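Local structure of UPF0033 domain-containing protein (Desulfitobacterium hafniense, 3HZ7) at residues 52-57 and 68-73; 1-6 and 33-38; 37-42 and 64-69. The protein is of unknown function but belongs to the TusA sulfur-carrier family, and its N-terminal SirA-like domain, the part crystallised here, probably carries sulfur as a persulfide. All blocks are in the same frame, centred on the assembly; numbering follows the deposited sequence.

From the N terminus, contact 2 forms first: strand 2-5 runs up to helix 13-23, and the chain returns so that 33-38 pairs parallel to 1-6. Contact 3 takes over on the shared residues D37 and N38, where the chain enters helix 39-52, and closes only at 64-69, bringing the start of that helix onto strand 66-71. Contact 1 opens inside this span, at the end of the helix, and closes on 68-73, sharing V68 and T69 with contact 3 and running past it, so the two overlap rather than nest. Strand 66-71 lies between 31-36 and 55-60, tying the parallel pair of contact 2 to the hairpin of contact 1 within one mixed sheet.

Contact 1: residues 52-57 and 68-73; sequences MGYQSE and VTIVAG. Unlike the reference sequence in segment 52-57: S56 (reference Ala).
Y54 lays one face of its ring against A72, whose CB lies 4.2 Å from the centroid of the Y54 ring and 27° off its normal, a CH-pi contact. The carbonyl O of M52 sits over the opposite face, so the ring lies between the M52 carbonyl, at the end of the preceding helix, and A72, just past the partner strand. With CG anti to the carbonyl carbon (chi1 -68°), Y54 also brings its CB to 3.7 Å from I70 CG2. G53, turning out of the helix with positive phi in a Schellman motif, delivers the chain to this point.

Beyond Y54 the backbones pair antiparallel. V71 N to Q55 O, 2.9 Å, is almost perfectly straight at 176°. E57 and T69 bond in both directions, E57 N to T69 O at 3.0 Å and T69 N to E57 O at 2.8 Å. At the open end Q55 N reaches V71 O only weakly, at 3.4 Å; a water wedges in, 2.5 Å from Q55 N and 2.6 Å from V71 O, and relays the link. S56 and I70, the non-hydrogen-bonded pair between, face helix 39-52. There S56 OG stands in the crowded position between N and carbonyl carbon, bonded to Q46 NE2, while I70 touches M48 and, on helix 13-23, L22. Q55, E57, T69 and V71 line the other face.

This is the closing beta hairpin of the TusA-like fold, strands 55-60 and 66-71, with its helix-facing side packed beneath the two helices of a two-layer alpha/beta sandwich.

Contact 2: residues 1-6 and 33-38; sequences MITIDA and TVLVDN
The carbonyl O of I2 receives one certain hydrogen bond and possibly a second. T33 N reaches it at 2.8 Å, nearly along the C=O axis and close to straight (166°). T33 OG1 lies 3.2 Å from the same I2 O, but it also meets T3 OG1 at 2.9 Å, and which hydroxyl donates there is not settled. The two threonine side chains cross obliquely.

T33 looks strained: its chi1 of 23° is well off a staggered value, and its CG2 is pressed by M1 CE at 3.3 Å, tighter than normal carbon contact, with T69 of strand 66-71 also packed close to it. The selenomethionine chain of M1, bent at chi3, crosses T33 at about a right angle.

The rest is regular parallel pairing: I4 N to T33 O at 2.8 Å, L35 N to I4 O at 2.9 Å and, more bent at 140°, A6 N to L35 O at 3.0 Å. Past it a water donates to A6 O and accepts from D37 N where the strands part. D37 OD1 takes N38 ND2 at 3.0 Å, in the amide plane, while D37 OD2 accepts from G8 N.

I4 and V34 turn to helices 13-23 and 39-52, meeting A21, A18 and L45, within the beta-alpha-beta crossover from strand 2-5 to strand 31-36. The connection into helix 13-23 contains C11, found as S-mercaptocysteine. The other face carries T3, T33, D5 (OD1 accepting from L7 N) and apolar L35. Backbone bonds hold the strands, so the pairing does not rest on side chains, while the T3 and T33 hydroxyls satisfy each other.

Contact 3: residues 37-42 and 64-69; sequences DNDISR and GVIEVT
R42 leaves the first turn of helix 39-52 with CG anti to the backbone N (chi1 -176°) and points at strand 66-71. Its CB lies in the groove between two branches, 4.0 Å from V68 CG2 and 4.1 Å from I66 CG2. CG presses deeper, 3.5 Å from V68 CG2 and 3.9 Å from I66 CG2, the chain crossing V68 at about a right angle and I66 obliquely. At chi2 (-89°) and again at chi3 (-57°) the chain bends, carrying the guanidinium back alongside the helix toward its start, where D39 lies. There NH1 of R42 forms a salt bridge with D39 OD2 at 2.6 Å, on the anti lone pair of the carboxylate and within the guanidinium plane, with D39 CG at the edge of that group. The cation also lies against the ring of Y58, on strand 55-60, in a cation-pi contact.

Nearer the helix start, I66 extends its CD1 beneath the turn, 3.6 Å from N38 C, and crosses D39 at about a right angle. N38 is the N-cap: its OD1 accepts from S41 N at 2.7 Å, from above the carbonyl plane rather than on a lone pair, and its amide N-H side is held by D37. The backbone N of N38 is buried here without a partner in the model.

No hydrogen bond joins helix start and strand; the contact is aliphatic. The methylenes of R42 serve as apolar packing while its charge is held beyond the aliphatic contact by D39 and Y58. The carboxylate of D39 near the helix N terminus should suit the helix dipole, and with R42 beside it would probably stay ionised.

Contact 1: residues 52-57 and 68-73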
loop_
_atom_site.group_PDB
_atom_site.type_symbol
_atom_site.label_atom_id
_atom_site.label_comp_id
_atom_site.label_asym_id
_atom_site.label_seq_id
_atom_site.Cartn_x
_atom_site.Cartn_y
_atom_site.Cartn_z
HETATM N N MSE A 52 -11.289 -1.482 -2.730
HETATM C CA MSE A 52 -11.174 -1.249 -4.172
HETATM C C MSE A 52 -11.171 -2.516 -5.039
HETATM O O MSE A 52 -11.174 -2.431 -6.267
HETATM C CB MSE A 52 -9.908 -0.455 -4.506
HETATM C CG MSE A 52 -9.786 0.934 -3.882
HETATM SE SE MSE A 52 -8.148 1.852 -4.507
HETATM C CE MSE A 52 -8.748 2.458 -6.272
ATOM N N GLY A 53 -11.166 -3.695 -4.434
ATOM C CA GLY A 53 -11.158 -4.890 -5.254
ATOM C C GLY A 53 -9.767 -5.228 -5.790
ATOM O O GLY A 53 -9.617 -5.752 -6.896
ATOM N N TYR A 54 -8.753 -4.946 -4.981
ATOM C CA TYR A 54 -7.397 -5.216 -5.387
ATOM C C TYR A 54 -6.846 -6.290 -4.494
ATOM O O TYR A 54 -7.257 -6.398 -3.340
ATOM C CB TYR A 54 -6.528 -3.942 -5.244
ATOM C CG TYR A 54 -6.892 -2.850 -6.230
ATOM C CD1 TYR A 54 -7.244 -3.160 -7.540
ATOM C CD2 TYR A 54 -6.884 -1.528 -5.856
ATOM C CE1 TYR A 54 -7.571 -2.166 -8.455
ATOM C CE2 TYR A 54 -7.208 -0.517 -6.772
ATOM C CZ TYR A 54 -7.551 -0.847 -8.057
ATOM O OH TYR A 54 -7.842 0.149 -8.954
ATOM N N GLN A 55 -5.922 -7.077 -5.035
ATOM C CA GLN A 55 -5.242 -8.092 -4.250
ATOM C C GLN A 55 -4.086 -7.361 -3.512
ATOM O O GLN A 55 -3.538 -6.366 -4.001
ATOM C CB GLN A 55 -4.672 -9.202 -5.170
ATOM C CG GLN A 55 -5.748 -10.014 -5.960
ATOM C CD GLN A 55 -6.705 -10.782 -5.039
ATOM O OE1 GLN A 55 -6.317 -11.772 -4.405
ATOM N NE2 GLN A 55 -7.954 -10.316 -4.953
ATOM N N SER A 56 -3.721 -7.864 -2.337
ATOM C CA SER A 56 -2.619 -7.293 -1.559
ATOM C C SER A 56 -1.956 -8.332 -0.651
ATOM O O SER A 56 -2.537 -9.362 -0.344
ATOM C CB SER A 56 -3.125 -6.145 -0.682
ATOM O OG SER A 56 -3.678 -6.667 0.505
ATOM N N GLU A 57 -0.728 -8.065 -0.217
ATOM C CA GLU A 57 -0.045 -8.945 0.700
ATOM C C GLU A 57 0.771 -8.000 1.509
ATOM O O GLU A 57 0.938 -6.808 1.112
ATOM C CB GLU A 57 0.989 -9.877 0.021
ATOM C CG GLU A 57 0.501 -11.075 -0.717
ATOM C CD GLU A 57 -0.223 -12.081 0.169
ATOM O OE1 GLU A 57 0.126 -12.210 1.357
ATOM O OE2 GLU A 57 -1.158 -12.736 -0.344
ATOM N N VAL A 68 3.629 -3.338 2.367
ATOM C CA VAL A 68 2.321 -3.788 1.911
ATOM C C VAL A 68 2.336 -3.603 0.387
ATOM O O VAL A 68 2.543 -2.493 -0.134
ATOM C CB VAL A 68 1.175 -2.919 2.560
ATOM C CG1 VAL A 68 -0.197 -3.425 2.186
ATOM C CG2 VAL A 68 1.341 -2.927 4.091
ATOM N N THR A 69 2.097 -4.676 -0.329
ATOM C CA THR A 69 2.103 -4.619 -1.787
ATOM C C THR A 69 0.680 -4.742 -2.327
ATOM O O THR A 69 -0.062 -5.684 -1.966
ATOM C CB THR A 69 3.021 -5.722 -2.316
ATOM O OG1 THR A 69 4.314 -5.526 -1.730
ATOM C CG2 THR A 69 3.119 -5.684 -3.858
ATOM N N ILE A 70 0.271 -3.774 -3.157
ATOM C CA ILE A 70 -1.076 -3.798 -3.691
ATOM C C ILE A 70 -1.012 -3.898 -5.184
ATOM O O ILE A 70 -0.324 -3.104 -5.848
ATOM C CB ILE A 70 -1.894 -2.510 -3.281
ATOM C CG1 ILE A 70 -1.807 -2.348 -1.766
ATOM C CG2 ILE A 70 -3.330 -2.583 -3.865
ATOM C CD1 ILE A 70 -2.510 -1.061 -1.115
ATOM N N VAL A 71 -1.777 -4.850 -5.719
ATOM C CA VAL A 71 -1.791 -5.102 -7.145
ATOM C C VAL A 71 -3.129 -4.762 -7.788
ATOM O O VAL A 71 -4.182 -5.184 -7.303
ATOM C CB VAL A 71 -1.475 -6.611 -7.470
ATOM C CG1 VAL A 71 -1.495 -6.809 -8.963
ATOM C CG2 VAL A 71 -0.124 -7.009 -6.916
ATOM N N ALA A 72 -3.048 -4.026 -8.900
ATOM C CA ALA A 72 -4.191 -3.599 -9.691
ATOM C C ALA A 72 -4.140 -4.390 -10.985
ATOM O O ALA A 72 -5.198 -4.767 -11.544
ATOM C CB ALA A 72 -4.104 -2.067 -9.960
ATOM N N GLY A 73 -2.943 -4.674 -11.471
ATOM C CA GLY A 73 -2.852 -5.486 -12.662
ATOM C C GLY A 73 -1.495 -5.803 -13.282
ATOM O O GLY A 73 -1.445 -6.569 -14.255
HETATM O O HOH W 1 -5.942 -7.072 -7.548
#

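Contact 2: residues 1-6 and 33-38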
loop_
_atom_site.group_PDB
_atom_site.type_symbol
_atom_site.label_atom_id
_atom_site.label_comp_id
_atom_site.label_asym_id
_atom_site.label_seq_id
_atom_site.Cartn_x
_atom_site.Cartn_y
_atom_site.Cartn_z
HETATM N N MSE A 1 6.454 -0.501 -11.605
HETATM C CA MSE A 1 5.989 -0.588 -10.193
HETATM C C MSE A 1 6.254 0.728 -9.435
HETATM O O MSE A 1 7.068 1.528 -9.877
HETATM C CB MSE A 1 6.705 -1.762 -9.493
HETATM C CG MSE A 1 6.336 -1.918 -8.030
HETATM SE SE MSE A 1 7.571 -3.128 -7.071
HETATM C CE MSE A 1 6.320 -3.978 -5.860
ATOM N N ILE A 2 5.544 0.979 -8.336
ATOM C CA ILE A 2 5.753 2.188 -7.551
ATOM C C ILE A 2 5.852 1.857 -6.046
ATOM O O ILE A 2 5.053 1.090 -5.518
ATOM C CB ILE A 2 4.638 3.254 -7.839
ATOM C CG1 ILE A 2 4.841 4.505 -6.984
ATOM C CG2 ILE A 2 3.274 2.735 -7.490
ATOM C CD1 ILE A 2 4.298 4.390 -5.609
ATOM N N THR A 3 6.874 2.402 -5.398
ATOM C CA THR A 3 7.127 2.206 -3.971
ATOM C C THR A 3 7.019 3.520 -3.249
ATOM O O THR A 3 7.652 4.511 -3.630
ATOM C CB THR A 3 8.499 1.561 -3.725
ATOM O OG1 THR A 3 8.462 0.290 -4.361
ATOM C CG2 THR A 3 8.780 1.282 -2.139
ATOM N N ILE A 4 6.116 3.540 -2.280
ATOM C CA ILE A 4 5.876 4.712 -1.490
ATOM C C ILE A 4 6.523 4.531 -0.111
ATOM O O ILE A 4 6.148 3.622 0.603
ATOM C CB ILE A 4 4.367 4.930 -1.284
ATOM C CG1 ILE A 4 3.714 5.108 -2.701
ATOM C CG2 ILE A 4 4.138 6.188 -0.219
ATOM C CD1 ILE A 4 2.293 5.613 -2.797
ATOM N N ASP A 5 7.487 5.369 0.250
ATOM C CA ASP A 5 8.066 5.247 1.608
ATOM C C ASP A 5 7.236 6.193 2.468
ATOM O O ASP A 5 7.274 7.412 2.293
ATOM C CB ASP A 5 9.521 5.717 1.649
ATOM C CG ASP A 5 10.116 5.688 3.075
ATOM O OD1 ASP A 5 9.363 5.656 4.076
ATOM O OD2 ASP A 5 11.351 5.707 3.164
ATOM N N ALA A 6 6.439 5.615 3.351
ATOM C CA ALA A 6 5.584 6.371 4.241
ATOM C C ALA A 6 6.002 6.101 5.693
ATOM O O ALA A 6 5.169 6.206 6.615
ATOM C CB ALA A 6 4.185 5.939 4.047
ATOM N N THR A 33 3.631 -0.567 -3.836
ATOM C CA THR A 33 4.087 -1.114 -2.542
ATOM C C THR A 33 4.235 0.099 -1.637
ATOM O O THR A 33 4.631 1.193 -2.109
ATOM C CB THR A 33 5.405 -1.824 -2.594
ATOM O OG1 THR A 33 6.132 -1.357 -3.695
ATOM C CG2 THR A 33 5.213 -3.211 -2.828
ATOM N N VAL A 34 3.914 -0.099 -0.357
ATOM C CA VAL A 34 3.988 0.976 0.622
ATOM C C VAL A 34 4.766 0.539 1.849
ATOM O O VAL A 34 4.477 -0.518 2.417
ATOM C CB VAL A 34 2.570 1.364 1.097
ATOM C CG1 VAL A 34 2.607 2.755 1.874
ATOM C CG2 VAL A 34 1.604 1.322 -0.079
ATOM N N LEU A 35 5.733 1.331 2.259
ATOM C CA LEU A 35 6.465 1.027 3.489
ATOM C C LEU A 35 5.815 1.763 4.704
ATOM O O LEU A 35 5.683 3.032 4.702
ATOM C CB LEU A 35 7.931 1.436 3.343
ATOM C CG LEU A 35 8.673 0.922 2.099
ATOM C CD1 LEU A 35 10.155 1.452 2.095
ATOM C CD2 LEU A 35 8.673 -0.624 2.128
ATOM N N VAL A 36 5.345 0.993 5.689
ATOM C CA VAL A 36 4.770 1.579 6.930
ATOM C C VAL A 36 5.434 0.995 8.187
ATOM O O VAL A 36 6.117 -0.038 8.150
ATOM C CB VAL A 36 3.216 1.481 7.027
ATOM C CG1 VAL A 36 2.622 2.322 5.917
ATOM C CG2 VAL A 36 2.692 -0.040 6.949
ATOM N N ASP A 37 5.328 1.732 9.293
ATOM C CA ASP A 37 5.967 1.297 10.525
ATOM C C ASP A 37 5.007 0.864 11.628
ATOM O O ASP A 37 5.371 0.930 12.793
ATOM C CB ASP A 37 6.884 2.401 11.045
ATOM C CG ASP A 37 6.122 3.688 11.414
ATOM O OD1 ASP A 37 4.924 3.625 11.768
ATOM O OD2 ASP A 37 6.755 4.773 11.367
ATOM N N ASN A 38 3.792 0.442 11.299
ATOM C CA ASN A 38 2.900 -0.017 12.368
ATOM C C ASN A 38 1.821 -0.851 11.713
ATOM O O ASN A 38 1.467 -0.611 10.560
ATOM C CB ASN A 38 2.306 1.209 13.168
ATOM C CG ASN A 38 1.413 2.076 12.317
ATOM O OD1 ASN A 38 0.273 1.735 12.081
ATOM N ND2 ASN A 38 1.944 3.180 11.811
HETATM O O HOH W 2 4.194 4.412 8.469
#

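Contact 3: residues 37-42 and 64-69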
loop_
_atom_site.group_PDB
_atom_site.type_symbol
_atom_site.label_atom_id
_atom_site.label_comp_id
_atom_site.label_asym_id
_atom_site.label_seq_id
_atom_site.Cartn_x
_atom_site.Cartn_y
_atom_site.Cartn_z
ATOM N N ASP A 37 5.328 1.732 9.293
ATOM C CA ASP A 37 5.967 1.297 10.525
ATOM C C ASP A 37 5.007 0.864 11.628
ATOM O O ASP A 37 5.371 0.930 12.793
ATOM C CB ASP A 37 6.884 2.401 11.045
ATOM C CG ASP A 37 6.122 3.688 11.414
ATOM O OD1 ASP A 37 4.924 3.625 11.768
ATOM O OD2 ASP A 37 6.755 4.773 11.367
ATOM N N ASN A 38 3.792 0.442 11.299
ATOM C CA ASN A 38 2.900 -0.017 12.368
ATOM C C ASN A 38 1.821 -0.851 11.713
ATOM O O ASN A 38 1.467 -0.611 10.560
ATOM C CB ASN A 38 2.306 1.209 13.168
ATOM C CG ASN A 38 1.413 2.076 12.317
ATOM O OD1 ASN A 38 0.273 1.735 12.081
ATOM N ND2 ASN A 38 1.944 3.180 11.811
ATOM N N ASP A 39 1.307 -1.828 12.459
ATOM C CA ASP A 39 0.294 -2.773 11.988
ATOM C C ASP A 39 -1.021 -2.170 11.625
ATOM O O ASP A 39 -1.764 -2.690 10.787
ATOM C CB ASP A 39 0.027 -3.827 13.062
ATOM C CG ASP A 39 0.818 -5.062 12.858
ATOM O OD1 ASP A 39 1.989 -5.113 13.327
ATOM O OD2 ASP A 39 0.241 -5.984 12.212
ATOM N N ILE A 40 -1.340 -1.093 12.329
ATOM C CA ILE A 40 -2.572 -0.387 12.110
ATOM C C ILE A 40 -2.604 0.156 10.682
ATOM O O ILE A 40 -3.609 0.063 9.991
ATOM C CB ILE A 40 -2.699 0.792 13.122
ATOM C CG1 ILE A 40 -2.768 0.238 14.562
ATOM C CG2 ILE A 40 -3.963 1.610 12.803
ATOM C CD1 ILE A 40 -4.112 -0.411 14.877
ATOM N N SER A 41 -1.496 0.713 10.242
ATOM C CA SER A 41 -1.440 1.255 8.882
ATOM C C SER A 41 -1.614 0.134 7.864
ATOM O O SER A 41 -2.361 0.283 6.862
ATOM C CB SER A 41 -0.105 1.972 8.644
ATOM O OG SER A 41 -0.027 3.139 9.444
ATOM N N ARG A 42 -0.953 -1.001 8.141
ATOM C CA ARG A 42 -1.017 -2.160 7.246
ATOM C C ARG A 42 -2.480 -2.573 7.100
ATOM O O ARG A 42 -3.011 -2.775 5.980
ATOM C CB ARG A 42 -0.134 -3.282 7.828
ATOM C CG ARG A 42 -0.022 -4.525 6.939
ATOM C CD ARG A 42 -1.150 -5.539 7.255
ATOM N NE ARG A 42 -1.045 -5.845 8.675
ATOM C CZ ARG A 42 -1.908 -6.558 9.389
ATOM N NH1 ARG A 42 -1.673 -6.735 10.684
ATOM N NH2 ARG A 42 -2.976 -7.095 8.821
ATOM N N GLY A 64 11.464 -3.283 11.971
ATOM C CA GLY A 64 10.060 -2.904 12.039
ATOM C C GLY A 64 9.348 -2.406 10.770
ATOM O O GLY A 64 8.174 -2.008 10.851
ATOM N N VAL A 65 10.019 -2.392 9.620
ATOM C CA VAL A 65 9.360 -1.928 8.399
ATOM C C VAL A 65 8.355 -2.947 7.878
ATOM O O VAL A 65 8.680 -4.148 7.705
ATOM C CB VAL A 65 10.355 -1.658 7.239
ATOM C CG1 VAL A 65 9.582 -1.335 5.926
ATOM C CG2 VAL A 65 11.272 -0.460 7.586
ATOM N N ILE A 66 7.137 -2.492 7.659
ATOM C CA ILE A 66 6.141 -3.343 7.066
ATOM C C ILE A 66 5.940 -2.933 5.581
ATOM O O ILE A 66 5.694 -1.742 5.246
ATOM C CB ILE A 66 4.839 -3.276 7.834
ATOM C CG1 ILE A 66 5.092 -3.696 9.305
ATOM C CG2 ILE A 66 3.844 -4.175 7.184
ATOM C CD1 ILE A 66 3.995 -3.353 10.248
ATOM N N GLU A 67 6.082 -3.902 4.673
ATOM C CA GLU A 67 5.859 -3.587 3.273
ATOM C C GLU A 67 4.546 -4.185 2.851
ATOM O O GLU A 67 4.333 -5.376 3.006
ATOM C CB GLU A 67 7.008 -4.108 2.412
ATOM C CG GLU A 67 6.875 -3.657 0.981
ATOM C CD GLU A 67 8.171 -3.728 0.179
ATOM O OE1 GLU A 67 9.262 -3.819 0.765
ATOM O OE2 GLU A 67 8.099 -3.664 -1.057
ATOM N N VAL A 68 3.629 -3.338 2.367
ATOM C CA VAL A 68 2.321 -3.788 1.911
ATOM C C VAL A 68 2.336 -3.603 0.387
ATOM O O VAL A 68 2.543 -2.493 -0.134
ATOM C CB VAL A 68 1.175 -2.919 2.560
ATOM C CG1 VAL A 68 -0.197 -3.425 2.186
ATOM C CG2 VAL A 68 1.341 -2.927 4.091
ATOM N N THR A 69 2.097 -4.676 -0.329
ATOM C CA THR A 69 2.103 -4.619 -1.787
ATOM C C THR A 69 0.680 -4.742 -2.327
ATOM O O THR A 69 -0.062 -5.684 -1.966
ATOM C CB THR A 69 3.021 -5.722 -2.316
ATOM O OG1 THR A 69 4.314 -5.526 -1.730
ATOM C CG2 THR A 69 3.119 -5.684 -3.858
#